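Local coordinates for protein uncharacterized hth-type transcriptional regulator YYBR (Bacillus subtilis, PDB 4A5N) that probably binds DNA as a redox-responsive transcriptional regulator of the MarR/DUF24 type, built on a winged helix-turn-helix, at residues G25-I30 with C49-Q54; H34-K39 with F89-E94; G68-E73 with V82-T87. The protein carries 1 engineered substitution. All blocks are in the same frame, centred on the assembly; numbering follows the deposited sequence.

Contact 1 (G25-I30 with C49-Q54); sequences GKWKGI and CPSITQ
W27 lays one face of its indole against the side chain of I52. CG1 of I52 stands 3.7 Å from the centroid of the six-membered ring of W27, 8° off its normal, a CH-pi contact well centred on the ring. Beyond it, CD1 of I52 reaches back to the ring junction, 3.6 Å from CD2 of W27, so two successive carbons of one branch cover the indole while the two side chains slide past each other in opposite directions. I52 can do this because CG1 is anti to its backbone N (chi1 -155°). CG of K26 covers the opposite face, so the ring lies between K26 and I52. At the edge, in the ring plane, OG of S51 lies 3.6 Å from CH2 of W27, while CB of C49 approaches CZ3 of W27 obliquely. A second, smaller touch joins CG2 of I30 to SG of C49 at 3.7 Å; I30 also packs on S14 of the second subunit. No hydrogen bond crosses; the contact rests on the CH-pi overlap and on apolar packing. The loop itself is a type I turn closed by I52 N and C49 O (3.1 Å), and T53 then caps helix 54-66. A tight turn between helices 42-48 and 54-66, packed against the start of helix 28-35, is expected in the helix-turn-helix of HxlR-type regulators, those two helices being its probable pair.

Contact 2 (H34-K39 with F89-E94); sequences HMIDGK and FGRTLE
The carbonyl oxygen of I36 is gripped by two hydrogen bonds, both from the end of the R91 guanidinium. NH1 of R91 comes in at 2.8 Å from O of I36, in the carbonyl plane and on a lone pair. The bond from NH2 of R91 to the same oxygen, 3.0 Å long, is less straight (140° at the hydrogen) and its donor stands above the carbonyl plane. The oxygen itself lies close to the guanidinium plane, so the flat group meets it edge-on. A bend at chi2 of R91 (-99°) turns the chain so that its end nears the other segment.

NH1 of R91 also forms a salt bridge with OE1 of E94 (3.0 Å), which uses its syn lone pair, again near the guanidinium plane. Two acceptors in that plane probably fix the rotation of the group, and the carboxylate should balance the charge of R91. E94 reaches this position as an extended chain, with CG anti to its backbone N (chi1 168°), and crosses I36 obliquely: CG2 of I36 rests 3.6 Å from OE2 of E94.

On one side the bonds land in the type I turn from M35 to G38, closed by G38 N and M35 O at 3.1 Å; on the other they start from the turn R91 to E94, where helix 88-91 gives way to helix 94-115. In the neighbouring T92, OG1 bonds NE1 of W103 of the second subunit. The contact thus fastens the end of helix 28-35 to the junction that follows the wing of a winged helix-turn-helix domain.

Contact 3 (G68-E73 with V82-T87); sequences GIVHRE and VEYSLT
The R72 guanidinium carries CG1 of V82 over one face, 3.5 Å above its plane and offset toward the rim, and takes OH of Y84 at its edge. NE of R72 bonds that hydroxyl almost straight, 3.1 Å away, while a water at the edge of the Y84 ring bridges OH of Y84 and NH2 of R72. Guanidinium and phenol planes stand 58° apart, the two chains running side by side because R72 is extended from CG to NE. All this decorates an antiparallel beta hairpin, the wing of the winged helix-turn-helix fold.

H71 lies on the other face with S85, E73 and E83. In its ring plane NE2 donates to OE1 of E73 at 2.6 Å, using the anti lone pair of the carboxylate, a clasp between residues of one strand.

Paired backbone bonds zip the strands at H71 with S85 and at E73 with E83. V70 and L86 instead diverge from each other, both packing onto M35 of helix 28-35. At the base, where G68 ends helix 54-66 in a Schellman motif, N of T87 meets O of I69 at 3.0 Å, and OG1 of T87 donates to a lone pair of the G68 carbonyl O over just 2.6 Å.

Overall arrangement
From the N terminus, the start of helix 28-35 opens contact 1 and its far end opens contact 2. Contact 1 closes first, at the turn before helix 54-66, so the two loops cross. Contact 3 opens after that helix and closes within the hairpin before contact 2 is completed at 89-94, so it nests within the latter's loop. Contacts 1 and 2 lie on opposite sides of the chain's centre, their centres about 16 Å apart, and both touch the second subunit. Contacts 2 and 3 meet directly, through the K39-E83 salt bridge. Contact 1 ties the start of helix 28-35 to the turn 49-52, contact 2 its end to helix 94-115; contact 3 closes the wing.

Contact 1 (G25-I30 with C49-Q54)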
ATOM      1  N   GLY B  25      -1.457  -2.221   5.019  1.00 38.43           N
ATOM      2  CA  GLY B  25      -1.563  -2.298   6.472  1.00 40.61           C
ATOM      3  C   GLY B  25      -0.155  -2.355   7.049  1.00 39.93           C
ATOM      4  O   GLY B  25       0.819  -2.250   6.313  1.00 39.10           O
ATOM      5  N   LYS B  26      -0.029  -2.500   8.361  1.00 38.52           N
ATOM      6  CA  LYS B  26       1.280  -2.359   8.984  1.00 38.04           C
ATOM      7  C   LYS B  26       2.279  -3.534   8.831  1.00 35.37           C
ATOM      8  O   LYS B  26       3.495  -3.337   8.957  1.00 33.89           O
ATOM      9  CB  LYS B  26       1.099  -1.985  10.466  1.00 41.82           C
ATOM     10  CG  LYS B  26       2.418  -1.822  11.178  1.00 44.92           C
ATOM     11  CD  LYS B  26       2.288  -1.016  12.466  1.00 46.23           C
ATOM     12  CE  LYS B  26       3.646  -0.494  12.883  1.00 47.26           C
ATOM     13  NZ  LYS B  26       3.483   0.716  13.737  1.00 48.53           N
ATOM     14  N   TRP B  27       1.786  -4.730   8.504  1.00 33.27           N
ATOM     15  CA  TRP B  27       2.563  -5.940   8.658  1.00 32.68           C
ATOM     16  C   TRP B  27       2.694  -6.777   7.419  1.00 28.64           C
ATOM     17  O   TRP B  27       3.663  -7.482   7.267  1.00 29.23           O
ATOM     18  CB  TRP B  27       1.913  -6.807   9.715  1.00 33.95           C
ATOM     19  CG  TRP B  27       1.611  -6.104  11.013  1.00 37.32           C
ATOM     20  CD1 TRP B  27       0.376  -5.720  11.495  1.00 38.20           C
ATOM     21  CD2 TRP B  27       2.571  -5.693  12.028  1.00 40.20           C
ATOM     22  NE1 TRP B  27       0.496  -5.118  12.734  1.00 41.70           N
ATOM     23  CE2 TRP B  27       1.798  -5.074  13.104  1.00 41.89           C
ATOM     24  CE3 TRP B  27       3.948  -5.778  12.153  1.00 42.11           C
ATOM     25  CZ2 TRP B  27       2.400  -4.559  14.228  1.00 45.14           C
ATOM     26  CZ3 TRP B  27       4.543  -5.269  13.303  1.00 42.01           C
ATOM     27  CH2 TRP B  27       3.787  -4.668  14.313  1.00 44.81           C
ATOM     28  N   LYS B  28       1.717  -6.759   6.545  1.00 27.94           N
ATOM     29  CA  LYS B  28       1.734  -7.764   5.463  1.00 26.52           C
ATOM     30  C   LYS B  28       2.927  -7.605   4.538  1.00 26.21           C
ATOM     31  O   LYS B  28       3.454  -8.592   4.018  1.00 26.28           O
ATOM     32  CB  LYS B  28       0.417  -7.741   4.689  1.00 29.36           C
ATOM     33  CG  LYS B  28      -0.746  -8.444   5.380  1.00 29.79           C
ATOM     34  CD  LYS B  28      -2.061  -8.131   4.706  1.00 30.90           C
ATOM     35  CE  LYS B  28      -3.245  -8.566   5.519  1.00 31.76           C
ATOM     36  NZ  LYS B  28      -4.471  -8.356   4.728  1.00 31.35           N
ATOM     37  N   GLY B  29       3.315  -6.369   4.250  1.00 26.66           N
ATOM     38  CA  GLY B  29       4.473  -6.107   3.388  1.00 27.48           C
ATOM     39  C   GLY B  29       5.762  -6.736   3.886  1.00 27.42           C
ATOM     40  O   GLY B  29       6.547  -7.292   3.105  1.00 25.58           O
ATOM     41  N   ILE B  30       5.986  -6.618   5.199  1.00 28.17           N
ATOM     42  CA  ILE B  30       7.153  -7.166   5.860  1.00 28.99           C
ATOM     43  C   ILE B  30       7.103  -8.679   5.788  1.00 26.13           C
ATOM     44  O   ILE B  30       8.092  -9.306   5.408  1.00 25.85           O
ATOM     45  CB  ILE B  30       7.199  -6.766   7.364  1.00 31.64           C
ATOM     46  CG1 ILE B  30       7.314  -5.260   7.547  1.00 33.80           C
ATOM     47  CG2 ILE B  30       8.382  -7.415   8.101  1.00 34.33           C
ATOM     48  CD1 ILE B  30       7.083  -4.813   8.979  1.00 34.28           C
ATOM     49  N   CYS B  49       9.656  -9.299  13.437  1.00 40.96           N
ATOM     50  CA  CYS B  49       8.866  -8.156  13.944  1.00 42.63           C
ATOM     51  C   CYS B  49       8.646  -8.317  15.418  1.00 40.85           C
ATOM     52  O   CYS B  49       7.609  -8.846  15.791  1.00 39.31           O
ATOM     53  CB  CYS B  49       7.475  -8.057  13.293  1.00 42.63           C
ATOM     54  SG  CYS B  49       7.333  -8.375  11.525  1.00 45.61           S
ATOM     55  N   PRO B  50       9.604  -7.871  16.263  1.00 42.93           N
ATOM     56  CA  PRO B  50       9.405  -8.023  17.707  1.00 46.02           C
ATOM     57  C   PRO B  50       8.243  -7.226  18.306  1.00 47.80           C
ATOM     58  O   PRO B  50       7.758  -7.598  19.343  1.00 44.76           O
ATOM     59  CB  PRO B  50      10.748  -7.555  18.322  1.00 47.42           C
ATOM     60  CG  PRO B  50      11.431  -6.815  17.230  1.00 47.96           C
ATOM     61  CD  PRO B  50      10.971  -7.443  15.952  1.00 43.62           C
ATOM     62  N   SER B  51       7.762  -6.172  17.658  1.00 49.39           N
ATOM     63  CA  SER B  51       6.571  -5.515  18.176  1.00 50.25           C
ATOM     64  C   SER B  51       5.230  -6.157  17.734  1.00 48.82           C
ATOM     65  O   SER B  51       4.197  -5.774  18.275  1.00 52.23           O
ATOM     66  CB  SER B  51       6.594  -4.007  17.870  1.00 51.59           C
ATOM     67  OG  SER B  51       6.574  -3.763  16.475  1.00 51.44           O
ATOM     68  N   ILE B  52       5.205  -7.114  16.789  1.00 45.31           N
ATOM     69  CA  ILE B  52       3.912  -7.777  16.449  1.00 42.51           C
ATOM     70  C   ILE B  52       3.528  -8.656  17.664  1.00 45.03           C
ATOM     71  O   ILE B  52       4.418  -9.157  18.404  1.00 44.95           O
ATOM     72  CB  ILE B  52       3.904  -8.476  15.023  1.00 39.12           C
ATOM     73  CG1 ILE B  52       2.472  -8.587  14.463  1.00 39.29           C
ATOM     74  CG2 ILE B  52       4.526  -9.853  15.050  1.00 37.56           C
ATOM     75  CD1 ILE B  52       2.364  -9.144  13.031  1.00 36.35           C
ATOM     76  N   THR B  53       2.229  -8.738  17.975  1.00 45.04           N
ATOM     77  CA  THR B  53       1.758  -9.659  19.023  1.00 44.63           C
ATOM     78  C   THR B  53       1.473 -10.952  18.299  1.00 43.42           C
ATOM     79  O   THR B  53       1.254 -10.934  17.102  1.00 39.33           O
ATOM     80  CB  THR B  53       0.466  -9.210  19.751  1.00 47.49           C
ATOM     81  OG1 THR B  53      -0.666  -9.396  18.895  1.00 47.26           O
ATOM     82  CG2 THR B  53       0.543  -7.743  20.239  1.00 48.81           C
ATOM     83  N   GLN B  54       1.469 -12.069  19.014  1.00 43.51           N
ATOM     84  CA  GLN B  54       1.246 -13.375  18.369  1.00 40.08           C
ATOM     85  C   GLN B  54      -0.168 -13.505  17.743  1.00 40.43           C
ATOM     86  O   GLN B  54      -0.314 -14.059  16.646  1.00 35.01           O
ATOM     87  CB  GLN B  54       1.542 -14.507  19.348  1.00 41.65           C
ATOM     88  CG  GLN B  54       2.990 -14.560  19.802  1.00 42.46           C
ATOM     89  CD  GLN B  54       3.254 -15.766  20.676  1.00 45.29           C
ATOM     90  OE1 GLN B  54       3.073 -16.894  20.232  1.00 45.30           O
ATOM     91  NE2 GLN B  54       3.677 -15.537  21.926  1.00 43.94           N
TER

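Contact 2 (H34-K39 with F89-E94)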
ATOM      1  N   HIS B  34       9.759 -11.214   3.561  1.00 28.15           N
ATOM      2  CA  HIS B  34      10.587 -12.220   4.191  1.00 29.05           C
ATOM      3  C   HIS B  34      10.289 -13.625   3.696  1.00 27.95           C
ATOM      4  O   HIS B  34      11.088 -14.526   3.866  1.00 28.16           O
ATOM      5  CB  HIS B  34      10.529 -12.053   5.711  1.00 29.85           C
ATOM      6  CG  HIS B  34      11.360 -10.860   6.211  1.00 32.57           C
ATOM      7  ND1 HIS B  34      12.663 -10.982   6.576  1.00 35.32           N
ATOM      8  CD2 HIS B  34      11.038  -9.501   6.372  1.00 31.99           C
ATOM      9  CE1 HIS B  34      13.146  -9.772   6.914  1.00 34.47           C
ATOM     10  NE2 HIS B  34      12.154  -8.870   6.790  1.00 33.37           N
ATOM     11  N   MET B  35       9.183 -13.801   2.998  1.00 24.82           N
ATOM     12  CA  MET B  35       8.941 -15.082   2.337  1.00 25.32           C
ATOM     13  C   MET B  35       9.467 -15.132   0.914  1.00 25.97           C
ATOM     14  O   MET B  35       9.422 -16.208   0.298  1.00 24.33           O
ATOM     15  CB  MET B  35       7.475 -15.452   2.351  1.00 24.72           C
ATOM     16  CG  MET B  35       6.962 -15.907   3.718  1.00 25.71           C
ATOM     17  SD  MET B  35       5.180 -16.251   3.790  1.00 26.17           S
ATOM     18  CE  MET B  35       4.557 -14.590   4.106  1.00 27.35           C
ATOM     19  N   ILE B  36       9.960 -14.012   0.390  1.00 26.68           N
ATOM     20  CA  ILE B  36      10.466 -13.976  -0.997  1.00 26.22           C
ATOM     21  C   ILE B  36      11.604 -15.003  -1.174  1.00 28.84           C
ATOM     22  O   ILE B  36      11.659 -15.721  -2.182  1.00 30.72           O
ATOM     23  CB  ILE B  36      10.922 -12.547  -1.392  1.00 26.55           C
ATOM     24  CG1 ILE B  36       9.733 -11.603  -1.610  1.00 24.32           C
ATOM     25  CG2 ILE B  36      11.789 -12.559  -2.647  1.00 27.70           C
ATOM     26  CD1 ILE B  36      10.142 -10.209  -1.995  1.00 25.53           C
ATOM     27  N   ASP B  37      12.483 -15.126  -0.192  1.00 29.29           N
ATOM     28  CA  ASP B  37      13.602 -16.067  -0.292  1.00 33.75           C
ATOM     29  C   ASP B  37      13.329 -17.476   0.214  1.00 32.61           C
ATOM     30  O   ASP B  37      14.263 -18.261   0.310  1.00 33.63           O
ATOM     31  CB  ASP B  37      14.886 -15.503   0.376  1.00 35.87           C
ATOM     32  CG  ASP B  37      14.806 -15.389   1.912  1.00 38.14           C
ATOM     33  OD1 ASP B  37      13.756 -15.613   2.555  1.00 40.65           O
ATOM     34  OD2 ASP B  37      15.857 -15.051   2.492  1.00 42.79           O
ATOM     35  N   GLY B  38      12.063 -17.776   0.528  1.00 31.84           N
ATOM     36  CA  GLY B  38      11.618 -19.110   0.971  1.00 31.16           C
ATOM     37  C   GLY B  38      10.770 -19.128   2.239  1.00 28.35           C
ATOM     38  O   GLY B  38      10.614 -18.112   2.909  1.00 28.04           O
ATOM     39  N   LYS B  39      10.271 -20.316   2.577  1.00 29.28           N
ATOM     40  CA  LYS B  39       9.245 -20.518   3.614  1.00 30.69           C
ATOM     41  C   LYS B  39       9.779 -20.128   4.988  1.00 29.23           C
ATOM     42  O   LYS B  39      10.997 -20.198   5.203  1.00 30.53           O
ATOM     43  CB  LYS B  39       8.752 -21.989   3.568  1.00 34.46           C
ATOM     44  CG  LYS B  39       9.563 -23.025   4.355  1.00 38.23           C
ATOM     45  CD  LYS B  39      10.823 -23.490   3.644  1.00 41.89           C
ATOM     46  CE  LYS B  39      11.604 -24.541   4.450  1.00 44.74           C
ATOM     47  NZ  LYS B  39      11.064 -25.931   4.424  1.00 47.79           N
ATOM     48  N   PHE B  89       0.477 -17.395  -7.028  1.00 26.49           N
ATOM     49  CA  PHE B  89      -0.334 -16.209  -7.159  1.00 26.82           C
ATOM     50  C   PHE B  89       0.289 -15.069  -6.323  1.00 26.42           C
ATOM     51  O   PHE B  89       0.506 -13.941  -6.791  1.00 26.20           O
ATOM     52  CB  PHE B  89      -1.721 -16.523  -6.645  1.00 28.77           C
ATOM     53  CG  PHE B  89      -2.681 -15.392  -6.767  1.00 30.31           C
ATOM     54  CD1 PHE B  89      -2.885 -14.753  -7.990  1.00 33.01           C
ATOM     55  CD2 PHE B  89      -3.398 -14.954  -5.662  1.00 32.59           C
ATOM     56  CE1 PHE B  89      -3.783 -13.698  -8.105  1.00 35.66           C
ATOM     57  CE2 PHE B  89      -4.305 -13.909  -5.781  1.00 34.77           C
ATOM     58  CZ  PHE B  89      -4.503 -13.281  -6.994  1.00 33.83           C
ATOM     59  N   GLY B  90       0.615 -15.394  -5.089  1.00 25.51           N
ATOM     60  CA  GLY B  90       1.396 -14.479  -4.237  1.00 24.87           C
ATOM     61  C   GLY B  90       2.622 -13.832  -4.884  1.00 25.28           C
ATOM     62  O   GLY B  90       2.834 -12.627  -4.740  1.00 27.16           O
ATOM     63  N   ARG B  91       3.453 -14.642  -5.537  1.00 24.33           N
ATOM     64  CA  ARG B  91       4.669 -14.210  -6.205  1.00 25.95           C
ATOM     65  C   ARG B  91       4.407 -13.175  -7.296  1.00 25.11           C
ATOM     66  O   ARG B  91       5.325 -12.445  -7.655  1.00 23.70           O
ATOM     67  CB  ARG B  91       5.394 -15.408  -6.849  1.00 27.03           C
ATOM     68  CG  ARG B  91       5.908 -16.470  -5.898  1.00 29.47           C
ATOM     69  CD  ARG B  91       7.380 -16.280  -5.646  1.00 29.78           C
ATOM     70  NE  ARG B  91       7.944 -17.185  -4.639  1.00 29.80           N
ATOM     71  CZ  ARG B  91       9.044 -16.880  -3.957  1.00 28.65           C
ATOM     72  NH1 ARG B  91       9.689 -15.749  -4.232  1.00 30.48           N
ATOM     73  NH2 ARG B  91       9.536 -17.702  -3.061  1.00 28.50           N
ATOM     74  N   THR B  92       3.182 -13.103  -7.829  1.00 23.24           N
ATOM     75  CA  THR B  92       2.843 -12.049  -8.820  1.00 25.87           C
ATOM     76  C   THR B  92       2.853 -10.642  -8.226  1.00 25.04           C
ATOM     77  O   THR B  92       2.986  -9.681  -8.977  1.00 24.86           O
ATOM     78  CB  THR B  92       1.502 -12.276  -9.590  1.00 25.67           C
ATOM     79  OG1 THR B  92       0.387 -12.030  -8.741  1.00 27.68           O
ATOM     80  CG2 THR B  92       1.454 -13.688 -10.132  1.00 25.80           C
ATOM     81  N   LEU B  93       2.744 -10.537  -6.896  1.00 23.70           N
ATOM     82  CA  LEU B  93       2.915  -9.257  -6.211  1.00 24.45           C
ATOM     83  C   LEU B  93       4.350  -8.941  -5.870  1.00 24.53           C
ATOM     84  O   LEU B  93       4.640  -7.838  -5.427  1.00 21.42           O
ATOM     85  CB  LEU B  93       2.152  -9.233  -4.861  1.00 25.13           C
ATOM     86  CG  LEU B  93       0.663  -9.007  -4.814  1.00 26.82           C
ATOM     87  CD1 LEU B  93       0.096  -9.445  -3.470  1.00 27.44           C
ATOM     88  CD2 LEU B  93       0.247  -7.567  -5.082  1.00 27.89           C
ATOM     89  N   GLU B  94       5.275  -9.864  -6.110  1.00 24.73           N
ATOM     90  CA  GLU B  94       6.689  -9.619  -5.773  1.00 24.86           C
ATOM     91  C   GLU B  94       7.340  -8.359  -6.414  1.00 23.98           C
ATOM     92  O   GLU B  94       8.047  -7.600  -5.714  1.00 23.41           O
ATOM     93  CB  GLU B  94       7.504 -10.916  -5.926  1.00 24.53           C
ATOM     94  CG  GLU B  94       9.005 -10.718  -5.886  1.00 28.73           C
ATOM     95  CD  GLU B  94       9.784 -12.049  -5.895  1.00 29.58           C
ATOM     96  OE1 GLU B  94       9.171 -13.128  -5.686  1.00 29.83           O
ATOM     97  OE2 GLU B  94      11.009 -11.964  -6.098  1.00 33.24           O
TER

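Contact 3 (G68-E73 with V82-T87)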
ATOM      1  N   GLY B  68      -5.289 -16.069  -0.864  1.00 30.83           N
ATOM      2  CA  GLY B  68      -4.526 -16.914  -1.786  1.00 31.65           C
ATOM      3  C   GLY B  68      -3.074 -16.549  -2.032  1.00 28.94           C
ATOM      4  O   GLY B  68      -2.457 -17.072  -2.949  1.00 28.53           O
ATOM      5  N   ILE B  69      -2.532 -15.655  -1.216  1.00 27.72           N
ATOM      6  CA  ILE B  69      -1.150 -15.140  -1.343  1.00 27.88           C
ATOM      7  C   ILE B  69      -0.111 -15.962  -0.589  1.00 27.03           C
ATOM      8  O   ILE B  69       1.069 -16.083  -1.000  1.00 27.61           O
ATOM      9  CB  ILE B  69      -1.085 -13.707  -0.766  1.00 26.51           C
ATOM     10  CG1 ILE B  69      -2.206 -12.823  -1.355  1.00 28.71           C
ATOM     11  CG2 ILE B  69       0.307 -13.089  -0.960  1.00 25.78           C
ATOM     12  CD1 ILE B  69      -2.202 -12.680  -2.867  1.00 28.30           C
ATOM     13  N   VAL B  70      -0.569 -16.577   0.484  1.00 25.90           N
ATOM     14  CA  VAL B  70       0.259 -17.413   1.311  1.00 26.33           C
ATOM     15  C   VAL B  70      -0.318 -18.813   1.471  1.00 27.56           C
ATOM     16  O   VAL B  70      -1.541 -19.009   1.548  1.00 29.44           O
ATOM     17  CB  VAL B  70       0.495 -16.741   2.680  1.00 27.15           C
ATOM     18  CG1 VAL B  70       1.111 -17.711   3.695  1.00 28.94           C
ATOM     19  CG2 VAL B  70       1.390 -15.530   2.484  1.00 24.73           C
ATOM     20  N   HIS B  71       0.594 -19.790   1.456  1.00 27.26           N
ATOM     21  CA  HIS B  71       0.293 -21.172   1.706  1.00 28.56           C
ATOM     22  C   HIS B  71       0.754 -21.483   3.107  1.00 27.65           C
ATOM     23  O   HIS B  71       1.880 -21.093   3.518  1.00 26.08           O
ATOM     24  CB  HIS B  71       0.986 -22.093   0.676  1.00 31.21           C
ATOM     25  CG  HIS B  71       0.778 -23.565   0.956  1.00 33.89           C
ATOM     26  ND1 HIS B  71      -0.370 -24.219   0.648  1.00 38.05           N
ATOM     27  CD2 HIS B  71       1.602 -24.494   1.557  1.00 35.74           C
ATOM     28  CE1 HIS B  71      -0.273 -25.502   1.031  1.00 38.37           C
ATOM     29  NE2 HIS B  71       0.932 -25.676   1.596  1.00 37.55           N
ATOM     30  N   ARG B  72      -0.128 -22.120   3.870  1.00 28.68           N
ATOM     31  CA  ARG B  72       0.214 -22.631   5.213  1.00 30.30           C
ATOM     32  C   ARG B  72       0.261 -24.175   5.191  1.00 32.86           C
ATOM     33  O   ARG B  72      -0.783 -24.850   5.108  1.00 33.24           O
ATOM     34  CB  ARG B  72      -0.826 -22.156   6.224  1.00 30.22           C
ATOM     35  CG  ARG B  72      -0.571 -22.513   7.680  1.00 31.16           C
ATOM     36  CD  ARG B  72      -1.703 -21.989   8.562  1.00 33.35           C
ATOM     37  NE  ARG B  72      -1.363 -22.047   9.991  1.00 35.84           N
ATOM     38  CZ  ARG B  72      -1.712 -23.017  10.847  1.00 36.58           C
ATOM     39  NH1 ARG B  72      -2.469 -24.036  10.483  1.00 36.14           N
ATOM     40  NH2 ARG B  72      -1.303 -22.940  12.108  1.00 38.06           N
ATOM     41  N   GLU B  73       1.476 -24.707   5.268  1.00 33.37           N
ATOM     42  CA  GLU B  73       1.721 -26.133   5.260  1.00 33.98           C
ATOM     43  C   GLU B  73       1.852 -26.630   6.697  1.00 33.27           C
ATOM     44  O   GLU B  73       2.749 -26.199   7.418  1.00 30.20           O
ATOM     45  CB  GLU B  73       3.015 -26.436   4.483  1.00 35.95           C
ATOM     46  CG  GLU B  73       3.321 -27.922   4.274  1.00 37.66           C
ATOM     47  CD  GLU B  73       2.298 -28.649   3.392  1.00 41.11           C
ATOM     48  OE1 GLU B  73       1.710 -28.033   2.481  1.00 41.41           O
ATOM     49  OE2 GLU B  73       2.084 -29.859   3.608  1.00 44.21           O
ATOM     50  N   VAL B  82       4.685 -25.926  11.298  1.00 30.28           N
ATOM     51  CA  VAL B  82       3.933 -25.069  10.395  1.00 29.19           C
ATOM     52  C   VAL B  82       4.848 -24.105   9.638  1.00 29.94           C
ATOM     53  O   VAL B  82       5.681 -23.374  10.234  1.00 29.39           O
ATOM     54  CB  VAL B  82       2.789 -24.340  11.082  1.00 27.87           C
ATOM     55  CG1 VAL B  82       2.017 -23.512  10.076  1.00 25.95           C
ATOM     56  CG2 VAL B  82       1.872 -25.362  11.733  1.00 30.16           C
ATOM     57  N   GLU B  83       4.679 -24.126   8.320  1.00 29.80           N
ATOM     58  CA  GLU B  83       5.476 -23.307   7.398  1.00 30.57           C
ATOM     59  C   GLU B  83       4.616 -22.471   6.455  1.00 29.28           C
ATOM     60  O   GLU B  83       3.672 -22.980   5.862  1.00 30.72           O
ATOM     61  CB  GLU B  83       6.383 -24.216   6.575  1.00 31.42           C
ATOM     62  CG  GLU B  83       7.438 -24.899   7.423  1.00 34.07           C
ATOM     63  CD  GLU B  83       8.271 -25.865   6.641  1.00 38.42           C
ATOM     64  OE1 GLU B  83       7.790 -26.386   5.599  1.00 42.32           O
ATOM     65  OE2 GLU B  83       9.424 -26.081   7.065  1.00 40.47           O
ATOM     66  N   TYR B  84       4.962 -21.194   6.360  1.00 28.13           N
ATOM     67  CA  TYR B  84       4.292 -20.184   5.548  1.00 27.54           C
ATOM     68  C   TYR B  84       5.167 -19.833   4.337  1.00 28.31           C
ATOM     69  O   TYR B  84       6.368 -19.549   4.489  1.00 27.92           O
ATOM     70  CB  TYR B  84       4.068 -18.926   6.381  1.00 26.44           C
ATOM     71  CG  TYR B  84       3.201 -19.183   7.558  1.00 26.19           C
ATOM     72  CD1 TYR B  84       1.819 -19.096   7.456  1.00 26.73           C
ATOM     73  CD2 TYR B  84       3.756 -19.533   8.781  1.00 27.50           C
ATOM     74  CE1 TYR B  84       1.009 -19.366   8.548  1.00 28.43           C
ATOM     75  CE2 TYR B  84       2.950 -19.796   9.885  1.00 28.40           C
ATOM     76  CZ  TYR B  84       1.575 -19.713   9.749  1.00 29.73           C
ATOM     77  OH  TYR B  84       0.743 -19.949  10.824  1.00 31.46           O
ATOM     78  N   SER B  85       4.560 -19.832   3.155  1.00 27.54           N
ATOM     79  CA  SER B  85       5.276 -19.517   1.932  1.00 27.05           C
ATOM     80  C   SER B  85       4.397 -18.736   1.004  1.00 26.45           C
ATOM     81  O   SER B  85       3.151 -18.674   1.210  1.00 27.69           O
ATOM     82  CB  SER B  85       5.708 -20.809   1.267  1.00 26.69           C
ATOM     83  OG  SER B  85       4.612 -21.703   1.126  1.00 28.95           O
ATOM     84  N   LEU B  86       5.006 -18.173  -0.043  1.00 24.57           N
ATOM     85  CA  LEU B  86       4.249 -17.489  -1.059  1.00 24.40           C
ATOM     86  C   LEU B  86       3.718 -18.530  -2.027  1.00 24.44           C
ATOM     87  O   LEU B  86       4.390 -19.445  -2.403  1.00 26.72           O
ATOM     88  CB  LEU B  86       5.084 -16.454  -1.807  1.00 25.13           C
ATOM     89  CG  LEU B  86       5.729 -15.310  -1.049  1.00 25.72           C
ATOM     90  CD1 LEU B  86       6.501 -14.426  -2.025  1.00 28.24           C
ATOM     91  CD2 LEU B  86       4.636 -14.527  -0.304  1.00 24.67           C
ATOM     92  N   THR B  87       2.483 -18.368  -2.420  1.00 24.76           N
ATOM     93  CA  THR B  87       1.907 -19.158  -3.485  1.00 26.88           C
ATOM     94  C   THR B  87       2.418 -18.566  -4.798  1.00 26.38           C
ATOM     95  O   THR B  87       2.923 -17.428  -4.827  1.00 23.35           O
ATOM     96  CB  THR B  87       0.374 -19.057  -3.439  1.00 27.99           C
ATOM     97  OG1 THR B  87      -0.035 -17.702  -3.668  1.00 25.04           O
ATOM     98  CG2 THR B  87      -0.171 -19.554  -2.080  1.00 28.11           C
TER
HETATM   99  O   HOH W   1       1.142 -21.062  13.094  1.00 47.20           O